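Local coordinates for protein glucoamylase (Thermoanaerobacterium thermosaccharolyticum, PDB 1LF6) that hydrolyses starch-like chains from their non-reducing ends, removing terminal alpha-1,4-linked glucose units and releasing beta-D-glucose, at residues A[288-293]-A[662-667]; A[295-300]-A[657-662]; A[610-615]-A[669-674]. All coordinates share one frame; numbering follows the deposited sequence.

Interaction 1 of 3, residues A[288-293]-A[662-667]; sequences NNFNGK and LFASNI
The carbonyl O of K293 comes to the edge of the F663 ring, near its plane, 3.3 Å from F663 CZ. From within the helix, one turn on, the CD1 methyl of I667 lies 3.8 Å above one face of the F663 ring, near the rim. The F290 ring carries N288 CB over one face, offset to the rim, and F290 CE2 and CZ both lie 3.5 Å from A664 CB. A664 suits the place: its single methyl lets the ring come close to the helix. The bond to F290 CB points toward the helix, and CG, anti to the carbonyl carbon (chi1 -55°), lies beside the backbone N; Y298 meets the same ring edge-to-face. K293 and I667 lie alongside, running in opposing senses; the lysine is extended beyond CG, which brings CD and NZ along I667 CG2, with K293 CD 3.8 Å from it. Its methylenes thus shield the isoleucine. An alanine in place of I667 would probably bare part of the F663 face and set the lysine chain free to turn. G292 N donates to N289 OD1 (2.9 Å) from above the carbonyl plane, and the backbone angles at G292 would drive a CB against the carbonyl O of N291, so a residue without one fits. This type I' beta turn, F290 to K293, joined to an Asx motif, rests the loop before helix 296-306 on helix 653-668 of the (alpha/alpha) barrel.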
ATOM      1  N   ASN A 288     -19.983  -7.425  -7.231  1.00 27.63           N
ATOM      2  CA  ASN A 288     -21.171  -7.810  -6.476  1.00 28.03           C
ATOM      3  C   ASN A 288     -21.530  -6.660  -5.537  1.00 27.46           C
ATOM      4  O   ASN A 288     -20.651  -6.048  -4.926  1.00 25.14           O
ATOM      5  CB  ASN A 288     -20.904  -9.068  -5.641  1.00 29.41           C
ATOM      6  CG  ASN A 288     -20.473 -10.252  -6.486  1.00 31.50           C
ATOM      7  OD1 ASN A 288     -21.130 -10.606  -7.468  1.00 34.48           O
ATOM      8  ND2 ASN A 288     -19.369 -10.880  -6.102  1.00 33.67           N
ATOM      9  N   ASN A 289     -22.820  -6.364  -5.424  1.00 26.81           N
ATOM     10  CA  ASN A 289     -23.267  -5.289  -4.547  1.00 27.36           C
ATOM     11  C   ASN A 289     -23.980  -5.861  -3.332  1.00 26.06           C
ATOM     12  O   ASN A 289     -24.474  -5.123  -2.484  1.00 25.04           O
ATOM     13  CB  ASN A 289     -24.199  -4.332  -5.299  1.00 30.03           C
ATOM     14  CG  ASN A 289     -25.438  -5.024  -5.844  1.00 31.07           C
ATOM     15  OD1 ASN A 289     -26.140  -5.730  -5.121  1.00 30.31           O
ATOM     16  ND2 ASN A 289     -25.716  -4.810  -7.125  1.00 33.28           N
ATOM     17  N   PHE A 290     -24.022  -7.188  -3.260  1.00 27.86           N
ATOM     18  CA  PHE A 290     -24.665  -7.894  -2.157  1.00 29.30           C
ATOM     19  C   PHE A 290     -26.073  -7.380  -1.883  1.00 29.83           C
ATOM     20  O   PHE A 290     -26.370  -6.899  -0.789  1.00 28.65           O
ATOM     21  CB  PHE A 290     -23.809  -7.783  -0.892  1.00 29.56           C
ATOM     22  CG  PHE A 290     -22.397  -8.251  -1.083  1.00 31.31           C
ATOM     23  CD1 PHE A 290     -21.428  -7.387  -1.581  1.00 31.97           C
ATOM     24  CD2 PHE A 290     -22.046  -9.569  -0.819  1.00 31.44           C
ATOM     25  CE1 PHE A 290     -20.131  -7.830  -1.816  1.00 30.88           C
ATOM     26  CE2 PHE A 290     -20.752 -10.022  -1.054  1.00 31.96           C
ATOM     27  CZ  PHE A 290     -19.795  -9.149  -1.554  1.00 30.05           C
ATOM     28  N   ASN A 291     -26.935  -7.490  -2.890  1.00 32.28           N
ATOM     29  CA  ASN A 291     -28.318  -7.045  -2.776  1.00 33.10           C
ATOM     30  C   ASN A 291     -28.420  -5.605  -2.286  1.00 32.83           C
ATOM     31  O   ASN A 291     -29.290  -5.276  -1.484  1.00 33.93           O
ATOM     32  CB  ASN A 291     -29.093  -7.966  -1.832  1.00 35.57           C
ATOM     33  CG  ASN A 291     -29.256  -9.363  -2.392  1.00 37.91           C
ATOM     34  OD1 ASN A 291     -29.841  -9.549  -3.461  1.00 40.13           O
ATOM     35  ND2 ASN A 291     -28.740 -10.357  -1.674  1.00 39.12           N
ATOM     36  N   GLY A 292     -27.526  -4.749  -2.769  1.00 32.37           N
ATOM     37  CA  GLY A 292     -27.548  -3.349  -2.375  1.00 30.97           C
ATOM     38  C   GLY A 292     -26.925  -3.026  -1.025  1.00 31.31           C
ATOM     39  O   GLY A 292     -27.076  -1.913  -0.524  1.00 30.82           O
ATOM     40  N   LYS A 293     -26.223  -3.983  -0.431  1.00 30.92           N
ATOM     41  CA  LYS A 293     -25.600  -3.749   0.865  1.00 31.31           C
ATOM     42  C   LYS A 293     -24.198  -3.166   0.727  1.00 29.81           C
ATOM     43  O   LYS A 293     -23.692  -2.527   1.650  1.00 30.03           O
ATOM     44  CB  LYS A 293     -25.538  -5.047   1.673  1.00 33.62           C
ATOM     45  CG  LYS A 293     -26.888  -5.536   2.162  1.00 36.51           C
ATOM     46  CD  LYS A 293     -26.734  -6.744   3.071  1.00 37.90           C
ATOM     47  CE  LYS A 293     -28.074  -7.182   3.628  1.00 39.40           C
ATOM     48  NZ  LYS A 293     -27.939  -8.371   4.515  1.00 40.22           N
ATOM     49  N   LEU A 662     -14.281  -9.633   5.114  1.00 13.03           N
ATOM     50  CA  LEU A 662     -15.025  -9.634   6.378  1.00 13.03           C
ATOM     51  C   LEU A 662     -16.423  -9.062   6.169  1.00 13.57           C
ATOM     52  O   LEU A 662     -17.417  -9.627   6.622  1.00 15.54           O
ATOM     53  CB  LEU A 662     -14.290  -8.792   7.423  1.00 12.40           C
ATOM     54  CG  LEU A 662     -15.051  -8.550   8.726  1.00 12.21           C
ATOM     55  CD1 LEU A 662     -15.357  -9.890   9.379  1.00 11.76           C
ATOM     56  CD2 LEU A 662     -14.234  -7.659   9.653  1.00 11.14           C
ATOM     57  N   PHE A 663     -16.475  -7.922   5.488  1.00 15.73           N
ATOM     58  CA  PHE A 663     -17.723  -7.243   5.178  1.00 16.27           C
ATOM     59  C   PHE A 663     -18.688  -8.214   4.493  1.00 16.24           C
ATOM     60  O   PHE A 663     -19.842  -8.349   4.899  1.00 18.29           O
ATOM     61  CB  PHE A 663     -17.431  -6.052   4.255  1.00 16.16           C
ATOM     62  CG  PHE A 663     -18.662  -5.360   3.739  1.00 18.02           C
ATOM     63  CD1 PHE A 663     -19.443  -4.584   4.582  1.00 19.28           C
ATOM     64  CD2 PHE A 663     -19.049  -5.504   2.409  1.00 19.06           C
ATOM     65  CE1 PHE A 663     -20.599  -3.955   4.110  1.00 21.78           C
ATOM     66  CE2 PHE A 663     -20.198  -4.885   1.924  1.00 19.23           C
ATOM     67  CZ  PHE A 663     -20.975  -4.108   2.776  1.00 21.14           C
ATOM     68  N   ALA A 664     -18.203  -8.882   3.452  1.00 17.66           N
ATOM     69  CA  ALA A 664     -19.003  -9.842   2.694  1.00 18.22           C
ATOM     70  C   ALA A 664     -19.332 -11.090   3.515  1.00 19.90           C
ATOM     71  O   ALA A 664     -20.455 -11.603   3.465  1.00 19.25           O
ATOM     72  CB  ALA A 664     -18.253 -10.236   1.421  1.00 18.98           C
ATOM     73  N   SER A 665     -18.349 -11.580   4.268  1.00 18.38           N
ATOM     74  CA  SER A 665     -18.549 -12.770   5.087  1.00 18.50           C
ATOM     75  C   SER A 665     -19.592 -12.526   6.169  1.00 18.24           C
ATOM     76  O   SER A 665     -20.392 -13.406   6.472  1.00 18.80           O
ATOM     77  CB  SER A 665     -17.228 -13.215   5.738  1.00 17.78           C
ATOM     78  OG  SER A 665     -16.289 -13.639   4.761  1.00 15.00           O
ATOM     79  N   ASN A 666     -19.582 -11.331   6.750  1.00 19.08           N
ATOM     80  CA  ASN A 666     -20.537 -10.998   7.801  1.00 18.97           C
ATOM     81  C   ASN A 666     -21.962 -10.930   7.250  1.00 20.76           C
ATOM     82  O   ASN A 666     -22.926 -11.061   8.000  1.00 17.60           O
ATOM     83  CB  ASN A 666     -20.167  -9.662   8.447  1.00 18.99           C
ATOM     84  CG  ASN A 666     -21.024  -9.340   9.665  1.00 20.09           C
ATOM     85  OD1 ASN A 666     -21.568  -8.237   9.781  1.00 22.77           O
ATOM     86  ND2 ASN A 666     -21.138 -10.295  10.583  1.00 18.66           N
ATOM     87  N   ILE A 667     -22.091 -10.721   5.942  1.00 21.00           N
ATOM     88  CA  ILE A 667     -23.405 -10.651   5.316  1.00 24.04           C
ATOM     89  C   ILE A 667     -23.905 -12.057   4.969  1.00 25.32           C
ATOM     90  O   ILE A 667     -25.081 -12.363   5.175  1.00 24.65           O
ATOM     91  CB  ILE A 667     -23.376  -9.769   4.039  1.00 24.10           C
ATOM     92  CG1 ILE A 667     -23.175  -8.304   4.427  1.00 24.99           C
ATOM     93  CG2 ILE A 667     -24.677  -9.927   3.255  1.00 26.23           C
ATOM     94  CD1 ILE A 667     -22.868  -7.385   3.259  1.00 27.51           C
TER

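Interaction 2 of 3, residues A[295-300]-A[657-662]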
ATOM      1  N   ASN A 295     -21.143  -1.065   0.529  1.00 25.21           N
ATOM      2  CA  ASN A 295     -20.986   0.308   0.996  1.00 24.14           C
ATOM      3  C   ASN A 295     -19.778   1.019   0.389  1.00 23.44           C
ATOM      4  O   ASN A 295     -19.052   0.454  -0.431  1.00 24.85           O
ATOM      5  CB  ASN A 295     -20.902   0.334   2.527  1.00 24.08           C
ATOM      6  CG  ASN A 295     -19.695  -0.419   3.065  1.00 23.63           C
ATOM      7  OD1 ASN A 295     -19.559  -0.614   4.272  1.00 23.61           O
ATOM      8  ND2 ASN A 295     -18.814  -0.841   2.171  1.00 21.77           N
ATOM      9  N   SER A 296     -19.563   2.262   0.800  1.00 22.88           N
ATOM     10  CA  SER A 296     -18.461   3.053   0.268  1.00 23.72           C
ATOM     11  C   SER A 296     -17.084   2.460   0.541  1.00 20.74           C
ATOM     12  O   SER A 296     -16.229   2.434  -0.346  1.00 20.82           O
ATOM     13  CB  SER A 296     -18.523   4.481   0.815  1.00 26.05           C
ATOM     14  OG  SER A 296     -18.327   4.499   2.217  1.00 34.00           O
ATOM     15  N   LEU A 297     -16.858   1.984   1.759  1.00 20.60           N
ATOM     16  CA  LEU A 297     -15.553   1.418   2.085  1.00 19.46           C
ATOM     17  C   LEU A 297     -15.284   0.178   1.250  1.00 18.87           C
ATOM     18  O   LEU A 297     -14.141  -0.094   0.893  1.00 19.58           O
ATOM     19  CB  LEU A 297     -15.458   1.087   3.578  1.00 16.81           C
ATOM     20  CG  LEU A 297     -14.075   0.671   4.091  1.00 19.35           C
ATOM     21  CD1 LEU A 297     -13.021   1.679   3.653  1.00 16.21           C
ATOM     22  CD2 LEU A 297     -14.108   0.568   5.608  1.00 18.90           C
ATOM     23  N   TYR A 298     -16.338  -0.570   0.934  1.00 18.57           N
ATOM     24  CA  TYR A 298     -16.203  -1.773   0.118  1.00 18.38           C
ATOM     25  C   TYR A 298     -15.701  -1.374  -1.265  1.00 17.94           C
ATOM     26  O   TYR A 298     -14.710  -1.907  -1.757  1.00 18.10           O
ATOM     27  CB  TYR A 298     -17.557  -2.475  -0.010  1.00 19.74           C
ATOM     28  CG  TYR A 298     -17.640  -3.501  -1.120  1.00 19.16           C
ATOM     29  CD1 TYR A 298     -16.997  -4.732  -1.013  1.00 18.47           C
ATOM     30  CD2 TYR A 298     -18.400  -3.254  -2.266  1.00 19.68           C
ATOM     31  CE1 TYR A 298     -17.116  -5.702  -2.017  1.00 20.89           C
ATOM     32  CE2 TYR A 298     -18.526  -4.215  -3.276  1.00 18.92           C
ATOM     33  CZ  TYR A 298     -17.889  -5.437  -3.143  1.00 19.60           C
ATOM     34  OH  TYR A 298     -18.057  -6.404  -4.112  1.00 19.69           O
ATOM     35  N   TYR A 299     -16.392  -0.435  -1.898  1.00 18.90           N
ATOM     36  CA  TYR A 299     -15.984   0.018  -3.219  1.00 17.78           C
ATOM     37  C   TYR A 299     -14.617   0.706  -3.156  1.00 17.01           C
ATOM     38  O   TYR A 299     -13.759   0.484  -4.016  1.00 17.28           O
ATOM     39  CB  TYR A 299     -17.049   0.960  -3.797  1.00 18.97           C
ATOM     40  CG  TYR A 299     -18.298   0.237  -4.263  1.00 18.66           C
ATOM     41  CD1 TYR A 299     -18.255  -0.633  -5.351  1.00 22.36           C
ATOM     42  CD2 TYR A 299     -19.518   0.411  -3.608  1.00 20.24           C
ATOM     43  CE1 TYR A 299     -19.404  -1.320  -5.781  1.00 22.87           C
ATOM     44  CE2 TYR A 299     -20.672  -0.273  -4.027  1.00 23.11           C
ATOM     45  CZ  TYR A 299     -20.604  -1.135  -5.114  1.00 22.96           C
ATOM     46  OH  TYR A 299     -21.738  -1.808  -5.523  1.00 24.21           O
ATOM     47  N   ASN A 300     -14.406   1.530  -2.136  1.00 15.88           N
ATOM     48  CA  ASN A 300     -13.126   2.220  -1.996  1.00 16.40           C
ATOM     49  C   ASN A 300     -12.005   1.187  -1.928  1.00 16.49           C
ATOM     50  O   ASN A 300     -11.001   1.300  -2.636  1.00 16.71           O
ATOM     51  CB  ASN A 300     -13.109   3.094  -0.729  1.00 14.54           C
ATOM     52  CG  ASN A 300     -11.899   4.024  -0.672  1.00 16.75           C
ATOM     53  OD1 ASN A 300     -11.151   4.033   0.307  1.00 19.67           O
ATOM     54  ND2 ASN A 300     -11.708   4.813  -1.720  1.00 13.86           N
ATOM     55  N   ALA A 657      -8.192  -5.786   1.780  1.00 15.38           N
ATOM     56  CA  ALA A 657      -8.674  -7.060   1.271  1.00 15.60           C
ATOM     57  C   ALA A 657      -9.392  -7.776   2.410  1.00 16.28           C
ATOM     58  O   ALA A 657     -10.453  -8.376   2.217  1.00 17.97           O
ATOM     59  CB  ALA A 657      -7.502  -7.901   0.760  1.00 14.12           C
ATOM     60  N   GLU A 658      -8.814  -7.697   3.606  1.00 16.77           N
ATOM     61  CA  GLU A 658      -9.414  -8.332   4.770  1.00 15.33           C
ATOM     62  C   GLU A 658     -10.764  -7.679   5.064  1.00 15.60           C
ATOM     63  O   GLU A 658     -11.720  -8.371   5.393  1.00 14.49           O
ATOM     64  CB  GLU A 658      -8.497  -8.199   5.989  1.00 16.01           C
ATOM     65  CG  GLU A 658      -8.960  -8.990   7.215  1.00 16.37           C
ATOM     66  CD  GLU A 658      -8.858 -10.498   7.029  1.00 14.89           C
ATOM     67  OE1 GLU A 658      -8.307 -10.941   6.000  1.00 13.67           O
ATOM     68  OE2 GLU A 658      -9.326 -11.239   7.920  1.00 15.79           O
ATOM     69  N   TYR A 659     -10.845  -6.351   4.951  1.00 15.88           N
ATOM     70  CA  TYR A 659     -12.113  -5.671   5.208  1.00 15.76           C
ATOM     71  C   TYR A 659     -13.183  -6.136   4.225  1.00 14.49           C
ATOM     72  O   TYR A 659     -14.315  -6.414   4.615  1.00 16.88           O
ATOM     73  CB  TYR A 659     -11.984  -4.142   5.114  1.00 15.74           C
ATOM     74  CG  TYR A 659     -13.340  -3.462   5.170  1.00 15.62           C
ATOM     75  CD1 TYR A 659     -14.044  -3.170   3.999  1.00 14.00           C
ATOM     76  CD2 TYR A 659     -13.969  -3.218   6.390  1.00 14.95           C
ATOM     77  CE1 TYR A 659     -15.342  -2.663   4.042  1.00 17.33           C
ATOM     78  CE2 TYR A 659     -15.270  -2.711   6.443  1.00 16.58           C
ATOM     79  CZ  TYR A 659     -15.948  -2.440   5.266  1.00 17.29           C
ATOM     80  OH  TYR A 659     -17.237  -1.963   5.309  1.00 20.34           O
ATOM     81  N   VAL A 660     -12.823  -6.209   2.951  1.00 15.72           N
ATOM     82  CA  VAL A 660     -13.761  -6.653   1.922  1.00 15.17           C
ATOM     83  C   VAL A 660     -14.291  -8.050   2.244  1.00 15.40           C
ATOM     84  O   VAL A 660     -15.501  -8.277   2.245  1.00 14.15           O
ATOM     85  CB  VAL A 660     -13.083  -6.669   0.533  1.00 15.40           C
ATOM     86  CG1 VAL A 660     -13.984  -7.345  -0.498  1.00 16.86           C
ATOM     87  CG2 VAL A 660     -12.785  -5.253   0.104  1.00 14.89           C
ATOM     88  N   ILE A 661     -13.382  -8.979   2.529  1.00 15.88           N
ATOM     89  CA  ILE A 661     -13.768 -10.351   2.839  1.00 15.78           C
ATOM     90  C   ILE A 661     -14.609 -10.447   4.112  1.00 15.52           C
ATOM     91  O   ILE A 661     -15.552 -11.240   4.181  1.00 16.44           O
ATOM     92  CB  ILE A 661     -12.508 -11.250   2.952  1.00 17.55           C
ATOM     93  CG1 ILE A 661     -11.860 -11.385   1.569  1.00 19.04           C
ATOM     94  CG2 ILE A 661     -12.873 -12.622   3.495  1.00 18.27           C
ATOM     95  CD1 ILE A 661     -10.451 -11.942   1.585  1.00 20.35           C
ATOM     96  N   LEU A 662     -14.281  -9.633   5.114  1.00 13.03           N
ATOM     97  CA  LEU A 662     -15.025  -9.634   6.378  1.00 13.03           C
ATOM     98  C   LEU A 662     -16.423  -9.062   6.169  1.00 13.57           C
ATOM     99  O   LEU A 662     -17.417  -9.627   6.622  1.00 15.54           O
ATOM    100  CB  LEU A 662     -14.290  -8.792   7.423  1.00 12.40           C
ATOM    101  CG  LEU A 662     -15.051  -8.550   8.726  1.00 12.21           C
ATOM    102  CD1 LEU A 662     -15.357  -9.890   9.379  1.00 11.76           C
ATOM    103  CD2 LEU A 662     -14.234  -7.659   9.653  1.00 11.14           C
TER
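L297 lays its CD2 methyl almost squarely over the centre of the Y659 ring, 3.6 Å from the centroid and 14° off the normal, a CH-pi contact. L297 CG lies 3.6 Å from Y659 CE1, so a branched aliphatic chain and a flat ring fill this side closely. Y659 CG is anti to the backbone N, and the bond to its CB points toward helix 296-306. The flank of V660 and Y298 is also buried but touches through one methyl: V660 CG1 meets the Y298 ring at its edge, 3.8 Å from Y298 CE1. The looser, partly exposed side belongs to N295, at the N-cap position of helix 296-306; its amide meets the Y659 hydroxyl tip to tip, the two planes only 10° apart. Tyrosine serves in both places because its ring packs while its hydroxyl finds a polar mate, Y659 OH with E625 OE1 and Y298 OH with the backbone O of N288. The N-to-C directions of the short segments 296-300 and 657-662 make 133°, nearer antiparallel than parallel, with axes 9.5 Å apart at closest approach. Helix 618-627 reaches this pair through E625 and M624, helix 342-355 touches Y298, A657 and I661, and helix 600-612 packs on E658 and I661.

Interaction 3 of 3, residues A[610-615]-A[669-674]; sequences EIAAGK and HKVLDM
I611 presses its CG2 methyl onto the backbone of the loop that leaves helix 653-668, 3.6 Å from K670 N and 3.9 Å from H669 C. Its conformation divides the work between two branches. CG2 is anti to the backbone N and serves the loop; CG1 is anti to the carbonyl carbon (chi1 -67°), and the extended branch ending in CD1 packs on S665 and L662. A beta-branched residue suits this buried place because one side chain can fill two directions at once. V671 is the second apolar piece. V671 CG2, anti to the carbonyl carbon and beside the backbone N, meets A612 CB at 4.0 Å and I611 CG2 at 4.3 Å. The alanine, near the helix end, offers just a CB, enough for a methyl to rest on, and touches A547 as well. H669 and K670 meet I611 with their backbone, while the bonds to their CB atoms point away from the helix, as fits polar side chains at an exposed edge. Helix 600-612 ends in a Schellman motif, K615 N bonding to E610 O (2.9 Å) and G614 N to I611 O (2.8 Å); G614 takes the positive phi of its C-prime position, which glycine adopts without strain. Across the contact there is no hydrogen bond: methyl groups meet methyl groups and peptide backbone, so the fit rests on shape and burial, while directional bonds, L672 N to S665 OG and the D673 salt bridge with R541, hold the loop through L672 and D673.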
ATOM      1  N   GLU A 610     -14.614 -14.953  14.451  1.00 18.02           N
ATOM      2  CA  GLU A 610     -15.896 -14.896  15.133  1.00 19.04           C
ATOM      3  C   GLU A 610     -17.007 -15.472  14.259  1.00 18.83           C
ATOM      4  O   GLU A 610     -17.893 -16.164  14.760  1.00 20.37           O
ATOM      5  CB  GLU A 610     -16.210 -13.460  15.554  1.00 20.28           C
ATOM      6  CG  GLU A 610     -15.277 -12.920  16.644  1.00 21.45           C
ATOM      7  CD  GLU A 610     -15.334 -13.729  17.941  1.00 22.54           C
ATOM      8  OE1 GLU A 610     -16.452 -14.055  18.382  1.00 21.30           O
ATOM      9  OE2 GLU A 610     -14.267 -14.022  18.526  1.00 21.18           O
ATOM     10  N   ILE A 611     -16.959 -15.203  12.957  1.00 18.49           N
ATOM     11  CA  ILE A 611     -17.960 -15.738  12.045  1.00 17.56           C
ATOM     12  C   ILE A 611     -17.864 -17.262  12.070  1.00 18.87           C
ATOM     13  O   ILE A 611     -18.880 -17.958  12.158  1.00 17.81           O
ATOM     14  CB  ILE A 611     -17.745 -15.233  10.597  1.00 18.70           C
ATOM     15  CG1 ILE A 611     -18.003 -13.719  10.537  1.00 18.71           C
ATOM     16  CG2 ILE A 611     -18.684 -15.972   9.634  1.00 17.70           C
ATOM     17  CD1 ILE A 611     -17.812 -13.110   9.159  1.00 16.35           C
ATOM     18  N   ALA A 612     -16.642 -17.777  11.996  1.00 18.38           N
ATOM     19  CA  ALA A 612     -16.417 -19.222  12.040  1.00 17.10           C
ATOM     20  C   ALA A 612     -17.012 -19.791  13.325  1.00 16.11           C
ATOM     21  O   ALA A 612     -17.489 -20.925  13.345  1.00 17.50           O
ATOM     22  CB  ALA A 612     -14.922 -19.515  11.988  1.00 17.48           C
ATOM     23  N   ALA A 613     -16.976 -18.999  14.392  1.00 15.97           N
ATOM     24  CA  ALA A 613     -17.508 -19.418  15.687  1.00 20.38           C
ATOM     25  C   ALA A 613     -19.020 -19.218  15.784  1.00 22.30           C
ATOM     26  O   ALA A 613     -19.604 -19.386  16.853  1.00 23.50           O
ATOM     27  CB  ALA A 613     -16.812 -18.652  16.811  1.00 15.96           C
ATOM     28  N   GLY A 614     -19.642 -18.850  14.667  1.00 25.25           N
ATOM     29  CA  GLY A 614     -21.080 -18.643  14.647  1.00 25.79           C
ATOM     30  C   GLY A 614     -21.579 -17.404  15.374  1.00 27.54           C
ATOM     31  O   GLY A 614     -22.726 -17.361  15.829  1.00 25.79           O
ATOM     32  N   LYS A 615     -20.735 -16.385  15.488  1.00 27.64           N
ATOM     33  CA  LYS A 615     -21.140 -15.168  16.178  1.00 28.11           C
ATOM     34  C   LYS A 615     -21.175 -13.965  15.252  1.00 26.92           C
ATOM     35  O   LYS A 615     -20.614 -13.998  14.156  1.00 27.42           O
ATOM     36  CB  LYS A 615     -20.201 -14.894  17.351  1.00 29.75           C
ATOM     37  CG  LYS A 615     -20.063 -16.078  18.276  1.00 34.03           C
ATOM     38  CD  LYS A 615     -19.450 -15.687  19.602  1.00 37.42           C
ATOM     39  CE  LYS A 615     -19.283 -16.916  20.469  1.00 41.07           C
ATOM     40  NZ  LYS A 615     -20.556 -17.685  20.560  1.00 44.05           N
ATOM     41  N   HIS A 669     -22.782 -14.751   6.414  1.00 27.13           N
ATOM     42  CA  HIS A 669     -22.744 -15.517   7.652  1.00 27.26           C
ATOM     43  C   HIS A 669     -21.822 -16.730   7.520  1.00 26.55           C
ATOM     44  O   HIS A 669     -22.091 -17.790   8.084  1.00 25.62           O
ATOM     45  CB  HIS A 669     -24.153 -15.969   8.048  1.00 29.27           C
ATOM     46  CG  HIS A 669     -25.113 -14.839   8.242  1.00 32.04           C
ATOM     47  ND1 HIS A 669     -24.865 -13.793   9.106  1.00 34.07           N
ATOM     48  CD2 HIS A 669     -26.317 -14.586   7.681  1.00 32.83           C
ATOM     49  CE1 HIS A 669     -25.877 -12.945   9.067  1.00 34.18           C
ATOM     50  NE2 HIS A 669     -26.773 -13.404   8.210  1.00 33.27           N
ATOM     51  N   LYS A 670     -20.740 -16.571   6.764  1.00 25.50           N
ATOM     52  CA  LYS A 670     -19.770 -17.648   6.584  1.00 24.73           C
ATOM     53  C   LYS A 670     -18.432 -17.127   6.071  1.00 23.34           C
ATOM     54  O   LYS A 670     -18.363 -16.071   5.440  1.00 23.02           O
ATOM     55  CB  LYS A 670     -20.315 -18.701   5.617  1.00 27.30           C
ATOM     56  CG  LYS A 670     -20.447 -18.219   4.193  1.00 29.76           C
ATOM     57  CD  LYS A 670     -21.108 -19.276   3.325  1.00 34.60           C
ATOM     58  CE  LYS A 670     -21.425 -18.714   1.946  1.00 36.63           C
ATOM     59  NZ  LYS A 670     -22.092 -19.717   1.070  1.00 39.32           N
ATOM     60  N   VAL A 671     -17.373 -17.882   6.344  1.00 22.58           N
ATOM     61  CA  VAL A 671     -16.027 -17.521   5.925  1.00 20.14           C
ATOM     62  C   VAL A 671     -15.882 -17.784   4.429  1.00 21.44           C
ATOM     63  O   VAL A 671     -15.595 -18.900   4.001  1.00 22.09           O
ATOM     64  CB  VAL A 671     -14.994 -18.331   6.728  1.00 20.20           C
ATOM     65  CG1 VAL A 671     -13.575 -17.922   6.351  1.00 18.17           C
ATOM     66  CG2 VAL A 671     -15.240 -18.107   8.222  1.00 19.75           C
ATOM     67  N   LEU A 672     -16.073 -16.728   3.644  1.00 21.36           N
ATOM     68  CA  LEU A 672     -16.021 -16.812   2.196  1.00 19.42           C
ATOM     69  C   LEU A 672     -14.707 -17.225   1.535  1.00 19.54           C
ATOM     70  O   LEU A 672     -14.728 -17.707   0.403  1.00 18.60           O
ATOM     71  CB  LEU A 672     -16.508 -15.493   1.595  1.00 20.93           C
ATOM     72  CG  LEU A 672     -17.988 -15.190   1.870  1.00 21.87           C
ATOM     73  CD1 LEU A 672     -18.359 -13.833   1.304  1.00 22.04           C
ATOM     74  CD2 LEU A 672     -18.843 -16.282   1.252  1.00 21.70           C
ATOM     75  N   ASP A 673     -13.573 -17.054   2.213  1.00 19.23           N
ATOM     76  CA  ASP A 673     -12.301 -17.446   1.607  1.00 19.55           C
ATOM     77  C   ASP A 673     -11.688 -18.755   2.126  1.00 20.47           C
ATOM     78  O   ASP A 673     -10.532 -19.060   1.825  1.00 20.23           O
ATOM     79  CB  ASP A 673     -11.276 -16.308   1.726  1.00 18.78           C
ATOM     80  CG  ASP A 673     -10.905 -15.986   3.171  1.00 19.14           C
ATOM     81  OD1 ASP A 673     -11.537 -16.528   4.101  1.00 18.10           O
ATOM     82  OD2 ASP A 673      -9.983 -15.174   3.362  1.00 16.32           O
ATOM     83  N   MET A 674     -12.450 -19.535   2.888  1.00 19.67           N
ATOM     84  CA  MET A 674     -11.929 -20.801   3.403  1.00 20.00           C
ATOM     85  C   MET A 674     -12.105 -21.923   2.380  1.00 21.43           C
ATOM     86  O   MET A 674     -13.198 -22.131   1.858  1.00 22.80           O
ATOM     87  CB  MET A 674     -12.628 -21.182   4.717  1.00 21.25           C
ATOM     88  CG  MET A 674     -12.208 -22.546   5.276  1.00 20.77           C
ATOM     89  SD  MET A 674     -12.890 -22.875   6.903  1.00 24.07           S
ATOM     90  CE  MET A 674     -14.662 -23.031   6.502  1.00 19.20           C
TER

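In the fold
Helix 653-668 ties the three together: interactions 1 and 2 use successive parts of it, sharing L662, and interaction 3 uses the loop that follows it. Along the chain, the two segments of interaction 2 fall between those of interaction 1, whereas interaction 3 crosses both, its segment 610-615 lying between their two halves. The centres of interactions 1 and 2 are about 9 Å apart. Those of interactions 1 and 3 are about 13 Å apart, and those of interactions 2 and 3 about 16 Å. A late helix of the barrel is thus joined to helix 296-306 and the loop before it, and to the end of helix 600-612, bringing distant parts of the chain together away from the probable catalytic residues.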